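Local coordinates for glutamate receptor kainate-like protein (Pleurobrachia bachei, PDB 4ZDM) that binds glycine in the ligand-binding domain of a ctenophore ionotropic glutamate receptor subunit and so probably helps to gate an ion channel, at residues T233-I238 and G242-L247; V42-M47 and L217-R222; I14-E17 and E23-L26. All coordinates share one frame; numbering follows the deposited sequence.

Interaction 1: residues T233-I238 and G242-L247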
loop_
_atom_site.group_PDB
_atom_site.type_symbol
_atom_site.label_atom_id
_atom_site.label_comp_id
_atom_site.label_asym_id
_atom_site.label_seq_id
_atom_site.Cartn_x
_atom_site.Cartn_y
_atom_site.Cartn_z
ATOM N N THR A 233 2.379 -18.395 -13.474
ATOM C CA THR A 233 2.497 -19.841 -13.260
ATOM C C THR A 233 1.284 -20.335 -12.483
ATOM O O THR A 233 0.691 -21.380 -12.813
ATOM C CB THR A 233 3.786 -20.133 -12.544
ATOM O OG1 THR A 233 4.860 -19.878 -13.478
ATOM C CG2 THR A 233 3.831 -21.599 -12.109
ATOM N N PHE A 234 0.894 -19.605 -11.432
ATOM C CA PHE A 234 -0.273 -20.023 -10.690
ATOM C C PHE A 234 -1.521 -20.009 -11.559
ATOM O O PHE A 234 -2.332 -20.953 -11.525
ATOM C CB PHE A 234 -0.493 -19.117 -9.468
ATOM C CG PHE A 234 -1.695 -19.509 -8.694
ATOM C CD1 PHE A 234 -1.612 -20.540 -7.795
ATOM C CD2 PHE A 234 -2.916 -18.933 -8.960
ATOM C CE1 PHE A 234 -2.727 -21.001 -7.145
ATOM C CE2 PHE A 234 -4.051 -19.405 -8.260
ATOM C CZ PHE A 234 -3.905 -20.407 -7.386
ATOM N N MET A 235 -1.727 -18.938 -12.338
ATOM C CA MET A 235 -2.909 -18.838 -13.132
ATOM C C MET A 235 -2.984 -19.960 -14.164
ATOM O O MET A 235 -4.064 -20.516 -14.428
ATOM C CB MET A 235 -2.962 -17.472 -13.812
ATOM C CG MET A 235 -4.271 -17.159 -14.468
ATOM S SD MET A 235 -5.541 -16.668 -13.287
ATOM C CE MET A 235 -5.207 -14.917 -13.172
ATOM N N LEU A 236 -1.860 -20.264 -14.764
ATOM C CA LEU A 236 -1.831 -21.320 -15.751
ATOM C C LEU A 236 -2.216 -22.647 -15.147
ATOM O O LEU A 236 -2.918 -23.461 -15.765
ATOM C CB LEU A 236 -0.465 -21.421 -16.401
ATOM C CG LEU A 236 -0.319 -22.528 -17.447
ATOM C CD1 LEU A 236 -1.294 -22.437 -18.626
ATOM C CD2 LEU A 236 1.102 -22.506 -17.933
ATOM N N GLY A 237 -1.778 -22.911 -13.942
ATOM C CA GLY A 237 -2.121 -24.182 -13.336
ATOM C C GLY A 237 -3.603 -24.350 -13.147
ATOM O O GLY A 237 -4.193 -25.399 -13.498
ATOM N N ILE A 238 -4.273 -23.351 -12.587
ATOM C CA ILE A 238 -5.713 -23.462 -12.381
ATOM C C ILE A 238 -6.477 -23.356 -13.706
ATOM O O ILE A 238 -7.553 -23.925 -13.833
ATOM C CB ILE A 238 -6.254 -22.454 -11.364
ATOM C CG1 ILE A 238 -5.874 -20.989 -11.617
ATOM C CG2 ILE A 238 -5.794 -22.882 -9.965
ATOM C CD1 ILE A 238 -6.723 -19.995 -10.856
ATOM N N GLY A 242 -8.700 -26.792 -15.281
ATOM C CA GLY A 242 -10.140 -26.609 -15.354
ATOM C C GLY A 242 -10.776 -25.959 -14.139
ATOM O O GLY A 242 -12.013 -25.875 -14.050
ATOM N N VAL A 243 -9.946 -25.478 -13.208
ATOM C CA VAL A 243 -10.441 -24.923 -11.951
ATOM C C VAL A 243 -11.183 -23.620 -12.215
ATOM O O VAL A 243 -12.195 -23.349 -11.588
ATOM C CB VAL A 243 -9.286 -24.754 -10.952
ATOM C CG1 VAL A 243 -9.597 -23.852 -9.783
ATOM C CG2 VAL A 243 -8.864 -26.132 -10.450
ATOM N N ILE A 244 -10.655 -22.781 -13.100
ATOM C CA ILE A 244 -11.339 -21.527 -13.398
ATOM C C ILE A 244 -12.683 -21.795 -14.052
ATOM O O ILE A 244 -13.687 -21.194 -13.650
ATOM C CB ILE A 244 -10.469 -20.643 -14.276
ATOM C CG1 ILE A 244 -9.150 -20.309 -13.571
ATOM C CG2 ILE A 244 -11.222 -19.373 -14.615
ATOM C CD1 ILE A 244 -8.203 -19.455 -14.365
ATOM N N SER A 245 -12.744 -22.731 -15.015
ATOM C CA SER A 245 -14.021 -23.112 -15.593
ATOM C C SER A 245 -14.989 -23.641 -14.581
ATOM O O SER A 245 -16.176 -23.318 -14.613
ATOM C CB SER A 245 -13.817 -24.154 -16.676
ATOM O OG SER A 245 -13.195 -23.543 -17.764
ATOM N N GLU A 246 -14.510 -24.449 -13.642
ATOM C CA GLU A 246 -15.381 -24.983 -12.590
ATOM C C GLU A 246 -15.901 -23.908 -11.646
ATOM O O GLU A 246 -17.074 -23.942 -11.266
ATOM C CB GLU A 246 -14.644 -26.054 -11.781
ATOM C CG GLU A 246 -14.329 -27.340 -12.547
ATOM C CD GLU A 246 -13.327 -28.230 -11.797
ATOM O OE1 GLU A 246 -12.806 -27.813 -10.721
ATOM O OE2 GLU A 246 -13.066 -29.351 -12.290
ATOM N N LEU A 247 -15.064 -22.928 -11.305
ATOM C CA LEU A 247 -15.537 -21.803 -10.478
ATOM C C LEU A 247 -16.595 -21.029 -11.187
ATOM O O LEU A 247 -17.597 -20.649 -10.587
ATOM C CB LEU A 247 -14.366 -20.876 -10.099
ATOM C CG LEU A 247 -13.394 -21.359 -9.067
ATOM C CD1 LEU A 247 -12.166 -20.496 -9.003
ATOM C CD2 LEU A 247 -14.106 -21.373 -7.688
#
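Ile238 joins the two helical segments twice over, through its carbonyl oxygen and through its side chain. Ile238 O accepts a hydrogen bond from Val243 N at 2.9 Å. A second, weak bond reaches the same oxygen from Ile244 N at 3.4 Å, so one acceptor draws in two successive N-H groups of the new helix. The packing is tightest beside this junction. CB of Ile238 lies 3.8 Å from CB of Val243, and its CG2 meets Val243 CG1 at 3.9 Å. With chi1 at 52°, CG1 stands between the backbone N and the carbonyl carbon, which sends CD1 to within 3.7 Å of Ile244 CG1; these two side chains meet at about a right angle. With an alanine here, CG1, CD1 and CG2 are gone; Ile244 would probably lose its Ile238 partner and Val243 keep only the side-chain contact with CB, opening a gap beside Ile244. Packing is sparser at Met235, whose bent chain brings SD to 4.0 Å from Ile244 CD1, a single approach on the buried side, where Met111 also touches Ile244. In contrast, Ser245 and Glu246 belong to the exposed side of the second helix and do not reach 233-238. Gly242 has positive phi, where a CB would be jammed against the preceding carbonyl oxygen. The short segment axes diverge by 67°, and the bond from Val243 N to Ile238 O, with the apolar contact of the same residues, is characteristic of a Schellman motif ending one helix as Gly242 N-caps the next.

Interaction 2: residues V42-M47 and L217-R222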
loop_
_atom_site.group_PDB
_atom_site.type_symbol
_atom_site.label_atom_id
_atom_site.label_comp_id
_atom_site.label_asym_id
_atom_site.label_seq_id
_atom_site.Cartn_x
_atom_site.Cartn_y
_atom_site.Cartn_z
ATOM N N VAL A 42 -12.454 -13.638 -6.454
ATOM C CA VAL A 42 -12.169 -13.621 -5.038
ATOM C C VAL A 42 -11.616 -14.978 -4.641
ATOM O O VAL A 42 -10.643 -15.060 -3.905
ATOM C CB VAL A 42 -13.456 -13.235 -4.255
ATOM C CG1 VAL A 42 -13.233 -13.349 -2.779
ATOM C CG2 VAL A 42 -13.861 -11.829 -4.662
ATOM N N GLU A 43 -12.237 -16.053 -5.150
ATOM C CA GLU A 43 -11.717 -17.374 -4.860
ATOM C C GLU A 43 -10.365 -17.643 -5.533
ATOM O O GLU A 43 -9.443 -18.224 -4.921
ATOM C CB GLU A 43 -12.734 -18.460 -5.255
ATOM C CG GLU A 43 -13.993 -18.347 -4.401
ATOM C CD GLU A 43 -14.865 -19.607 -4.426
ATOM O OE1 GLU A 43 -16.085 -19.402 -4.520
ATOM O OE2 GLU A 43 -14.295 -20.717 -4.283
ATOM N N ILE A 44 -10.169 -17.163 -6.758
ATOM C CA ILE A 44 -8.865 -17.283 -7.403
ATOM C C ILE A 44 -7.783 -16.620 -6.554
ATOM O O ILE A 44 -6.703 -17.162 -6.333
ATOM C CB ILE A 44 -8.871 -16.704 -8.827
ATOM C CG1 ILE A 44 -9.700 -17.581 -9.746
ATOM C CG2 ILE A 44 -7.446 -16.509 -9.387
ATOM C CD1 ILE A 44 -9.898 -17.012 -11.142
ATOM N N VAL A 45 -8.054 -15.410 -6.094
ATOM C CA VAL A 45 -7.082 -14.687 -5.299
ATOM C C VAL A 45 -6.789 -15.396 -3.972
ATOM O O VAL A 45 -5.634 -15.399 -3.530
ATOM C CB VAL A 45 -7.545 -13.213 -5.073
ATOM C CG1 VAL A 45 -6.753 -12.529 -3.971
ATOM C CG2 VAL A 45 -7.442 -12.430 -6.393
ATOM N N SER A 46 -7.814 -15.918 -3.309
ATOM C CA SER A 46 -7.575 -16.655 -2.080
ATOM C C SER A 46 -6.638 -17.831 -2.305
ATOM O O SER A 46 -5.674 -18.014 -1.541
ATOM C CB SER A 46 -8.898 -17.085 -1.508
ATOM O OG SER A 46 -8.666 -17.871 -0.348
ATOM N N MET A 47 -6.871 -18.607 -3.352
ATOM C CA MET A 47 -5.992 -19.722 -3.642
ATOM C C MET A 47 -4.592 -19.258 -4.034
ATOM O O MET A 47 -3.586 -19.866 -3.664
ATOM C CB MET A 47 -6.599 -20.594 -4.750
ATOM C CG MET A 47 -7.885 -21.246 -4.383
ATOM S SD MET A 47 -8.468 -22.365 -5.687
ATOM C CE MET A 47 -8.030 -21.416 -7.164
ATOM N N LEU A 217 -9.167 -11.902 -20.763
ATOM C CA LEU A 217 -9.516 -11.356 -19.458
ATOM C C LEU A 217 -8.442 -11.817 -18.506
ATOM O O LEU A 217 -8.208 -13.031 -18.402
ATOM C CB LEU A 217 -10.892 -11.853 -19.005
ATOM C CG LEU A 217 -12.033 -11.317 -19.875
ATOM C CD1 LEU A 217 -13.268 -12.185 -19.698
ATOM C CD2 LEU A 217 -12.359 -9.916 -19.485
ATOM N N ALA A 218 -7.792 -10.901 -17.804
ATOM C CA ALA A 218 -6.605 -11.223 -17.015
ATOM C C ALA A 218 -6.490 -10.316 -15.826
ATOM O O ALA A 218 -7.317 -9.421 -15.625
ATOM C CB ALA A 218 -5.373 -11.121 -17.936
ATOM N N PHE A 219 -5.448 -10.484 -15.022
ATOM C CA PHE A 219 -5.100 -9.520 -13.983
ATOM C C PHE A 219 -4.157 -8.486 -14.561
ATOM O O PHE A 219 -3.423 -8.739 -15.526
ATOM C CB PHE A 219 -4.484 -10.215 -12.778
ATOM C CG PHE A 219 -5.436 -11.108 -11.976
ATOM C CD1 PHE A 219 -6.788 -11.166 -12.213
ATOM C CD2 PHE A 219 -4.905 -11.847 -10.927
ATOM C CE1 PHE A 219 -7.612 -11.989 -11.401
ATOM C CE2 PHE A 219 -5.726 -12.654 -10.123
ATOM C CZ PHE A 219 -7.046 -12.721 -10.358
ATOM N N GLY A 220 -4.148 -7.293 -13.965
ATOM C CA GLY A 220 -3.301 -6.185 -14.370
ATOM C C GLY A 220 -2.155 -5.945 -13.404
ATOM O O GLY A 220 -2.395 -5.963 -12.189
ATOM N N LEU A 221 -0.946 -5.682 -13.936
ATOM C CA LEU A 221 0.235 -5.468 -13.118
ATOM C C LEU A 221 1.027 -4.338 -13.703
ATOM O O LEU A 221 0.936 -4.086 -14.910
ATOM C CB LEU A 221 1.170 -6.689 -13.066
ATOM C CG LEU A 221 0.633 -7.948 -12.350
ATOM C CD1 LEU A 221 -0.316 -8.729 -13.193
ATOM C CD2 LEU A 221 1.813 -8.843 -11.965
ATOM N N ARG A 222 1.796 -3.630 -12.888
ATOM C CA ARG A 222 2.740 -2.662 -13.447
ATOM C C ARG A 222 3.776 -3.393 -14.285
ATOM O O ARG A 222 4.123 -4.539 -14.032
ATOM C CB ARG A 222 3.424 -1.837 -12.329
ATOM C CG ARG A 222 2.504 -0.838 -11.671
ATOM C CD ARG A 222 3.251 -0.018 -10.621
ATOM N NE ARG A 222 3.649 -0.806 -9.469
ATOM C CZ ARG A 222 2.824 -1.083 -8.457
ATOM N NH1 ARG A 222 1.602 -0.617 -8.445
ATOM N NH2 ARG A 222 3.246 -1.852 -7.450
#
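Phe219 reaches from its strand to helix 40-52 with the far end of its ring, meeting Ile44 and Val45. CB starts toward the helix, and chi1 of -68° sets CG anti to the carbonyl carbon. From there the ring runs on across the gap, its plane nearly containing the bond from CA to CB because chi2 is only -8°. CB, CG and the two CD atoms find nothing close on 42-47; the contact begins at CE2, which is 4.1 Å from Val45 CG2. CZ, the tip, has two partners: CG2 of Ile44 at 3.9 Å and CG2 of Val45 at 4.0 Å. Both methyls come in obliquely to the ring. They belong to consecutive helical residues and lie 5.1 Å apart, Ile44 CG2 to Val45 CG2, so CZ faces both methyls at once, at the apex of an angle of about 80°. The nearest pair of CA atoms, Val45 CA and Phe219 CA, is 10.3 Å apart, evidence that side chains alone span the interval. Only 97 Å² is buried between the segments, yet all three touching residues are buried: Met90, Val92, Met111 and Met235 also touch the Phe219 side chain, Val92 touches Val45, and Ile238 and Leu247 touch Ile44. On another side of the helix, Glu43 forms a salt bridge with Lys250 and a hydrogen bond with Tyr251. The arrangement is helix-on-sheet packing in an alpha/beta core, consistent with the periplasmic-binding-protein-like fold of glutamate receptor ligand-binding domains.

Interaction 3: residues I14-E17 and E23-L26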
loop_
_atom_site.group_PDB
_atom_site.type_symbol
_atom_site.label_atom_id
_atom_site.label_comp_id
_atom_site.label_asym_id
_atom_site.label_seq_id
_atom_site.Cartn_x
_atom_site.Cartn_y
_atom_site.Cartn_z
ATOM N N ILE A 14 -10.183 -3.834 -7.067
ATOM C CA ILE A 14 -11.460 -4.493 -7.351
ATOM C C ILE A 14 -12.519 -3.466 -7.729
ATOM O O ILE A 14 -12.481 -2.319 -7.280
ATOM C CB ILE A 14 -11.996 -5.317 -6.151
ATOM C CG1 ILE A 14 -12.318 -4.445 -4.964
ATOM C CG2 ILE A 14 -10.976 -6.354 -5.750
ATOM C CD1 ILE A 14 -13.253 -5.148 -3.940
ATOM N N ILE A 15 -13.501 -3.932 -8.509
ATOM C CA ILE A 15 -14.805 -3.311 -8.710
ATOM C C ILE A 15 -15.793 -4.439 -8.613
ATOM O O ILE A 15 -15.706 -5.397 -9.341
ATOM C CB ILE A 15 -14.936 -2.602 -10.061
ATOM C CG1 ILE A 15 -14.041 -1.362 -10.108
ATOM C CG2 ILE A 15 -16.402 -2.187 -10.309
ATOM C CD1 ILE A 15 -13.984 -0.695 -11.423
ATOM N N PRO A 16 -16.843 -4.315 -7.793
ATOM C CA PRO A 16 -17.877 -5.343 -7.779
ATOM C C PRO A 16 -18.553 -5.475 -9.137
ATOM O O PRO A 16 -19.015 -4.475 -9.725
ATOM C CB PRO A 16 -18.857 -4.820 -6.731
ATOM C CG PRO A 16 -17.991 -4.098 -5.761
ATOM C CD PRO A 16 -17.045 -3.352 -6.692
ATOM N N GLU A 17 -18.641 -6.722 -9.590
ATOM C CA GLU A 17 -19.337 -7.120 -10.814
ATOM C C GLU A 17 -19.370 -8.615 -10.818
ATOM O O GLU A 17 -18.333 -9.271 -11.015
ATOM C CB GLU A 17 -18.666 -6.591 -12.072
ATOM C CG GLU A 17 -19.475 -6.889 -13.311
ATOM C CD GLU A 17 -18.790 -6.388 -14.571
ATOM O OE1 GLU A 17 -18.428 -5.197 -14.551
ATOM O OE2 GLU A 17 -18.690 -7.172 -15.545
ATOM N N GLU A 23 -20.596 -7.458 -4.613
ATOM C CA GLU A 23 -20.629 -6.327 -3.693
ATOM C C GLU A 23 -20.139 -6.782 -2.310
ATOM O O GLU A 23 -20.252 -7.961 -1.967
ATOM C CB GLU A 23 -22.058 -5.764 -3.582
ATOM C CG GLU A 23 -22.606 -5.237 -4.846
ATOM C CD GLU A 23 -22.004 -3.930 -5.315
ATOM O OE1 GLU A 23 -21.315 -3.232 -4.561
ATOM O OE2 GLU A 23 -22.276 -3.547 -6.484
ATOM N N PRO A 24 -19.648 -5.854 -1.506
ATOM C CA PRO A 24 -19.305 -6.191 -0.112
ATOM C C PRO A 24 -20.567 -6.610 0.644
ATOM O O PRO A 24 -21.642 -6.077 0.357
ATOM C CB PRO A 24 -18.731 -4.894 0.451
ATOM C CG PRO A 24 -19.224 -3.806 -0.468
ATOM C CD PRO A 24 -19.372 -4.442 -1.827
ATOM N N SER A 25 -20.427 -7.572 1.542
ATOM C CA SER A 25 -21.544 -7.945 2.423
ATOM C C SER A 25 -22.148 -6.711 3.055
ATOM O O SER A 25 -21.498 -5.699 3.334
ATOM C CB SER A 25 -21.044 -8.898 3.491
ATOM O OG SER A 25 -20.105 -8.242 4.259
ATOM N N LEU A 26 -23.441 -6.835 3.384
ATOM C CA LEU A 26 -24.112 -5.739 4.052
ATOM C C LEU A 26 -23.622 -5.552 5.491
ATOM O O LEU A 26 -23.596 -4.441 5.994
ATOM C CB LEU A 26 -25.609 -5.991 4.019
ATOM C CG LEU A 26 -26.221 -6.144 2.633
ATOM C CD1 LEU A 26 -27.723 -6.443 2.720
ATOM C CD2 LEU A 26 -26.064 -4.883 1.872
HETATM O O HOH W 1 -22.058 -5.116 -8.834
#
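The carboxylate of Glu23 is laid against the ring of Pro16, and the two side chains run at about a right angle to each other. CB of Pro16 stands almost straight above the flat face of the carboxylate: it is 3.6 Å from Glu23 CD, on a line within some 15° of the plane normal. OE1 of Glu23 is displaced toward the neighbouring ring carbon and lies 3.6 Å from Pro16 CG, while OE2 remains 3.7 Å from Pro16 CB. The bend in the glutamate chain, chi2 -72°, folds the group back over the proline although CB of Glu23 does not itself point at it. Next to it, Pro24 adds a looser apolar contact, with its CD 4.2 Å from Pro16 CG. The polar link is indirect. A water donates to Glu23 OE2 over 2.8 Å and, more weakly, to Pro16 O over 3.2 Å, bridging the carboxylate and the backbone beside the ring. Glu23 is exposed, so this is a surface contact. It folds together two irregular pieces of the long loop between strand 8-13 and helix 40-52. Nearby, Ser25 is backbone-bonded to Cys36, itself disulfide-linked to Cys28, whereas Glu17 forms a salt bridge with pocket residue Arg147 and Ile14 is backbone-bonded to Ile59 at the end of strand 54-59.

Interactions 1 and 2 belong to one continuous core. Their centres are 11 Å apart, and they touch where Met235 CE packs 3.8 Å from Phe219 CD2 and Ile238 CD1 packs 3.9 Å from Ile44 CG2; helix 228-240 follows strand 205-221 in the chain. Interaction 3 stands apart, its centre 15 Å from that of interaction 2 and 22 Å from that of interaction 1, with no touch to either. All three lie outside the first shell of the bound glycine: the side chains of Phe219, Pro16 and Met235 are about 10, 12 and 13 Å from it. Both 14-17 and 217-222 carry a residue bonded to a pocket residue: Glu17 to Arg147 and Ala218 to Leu95.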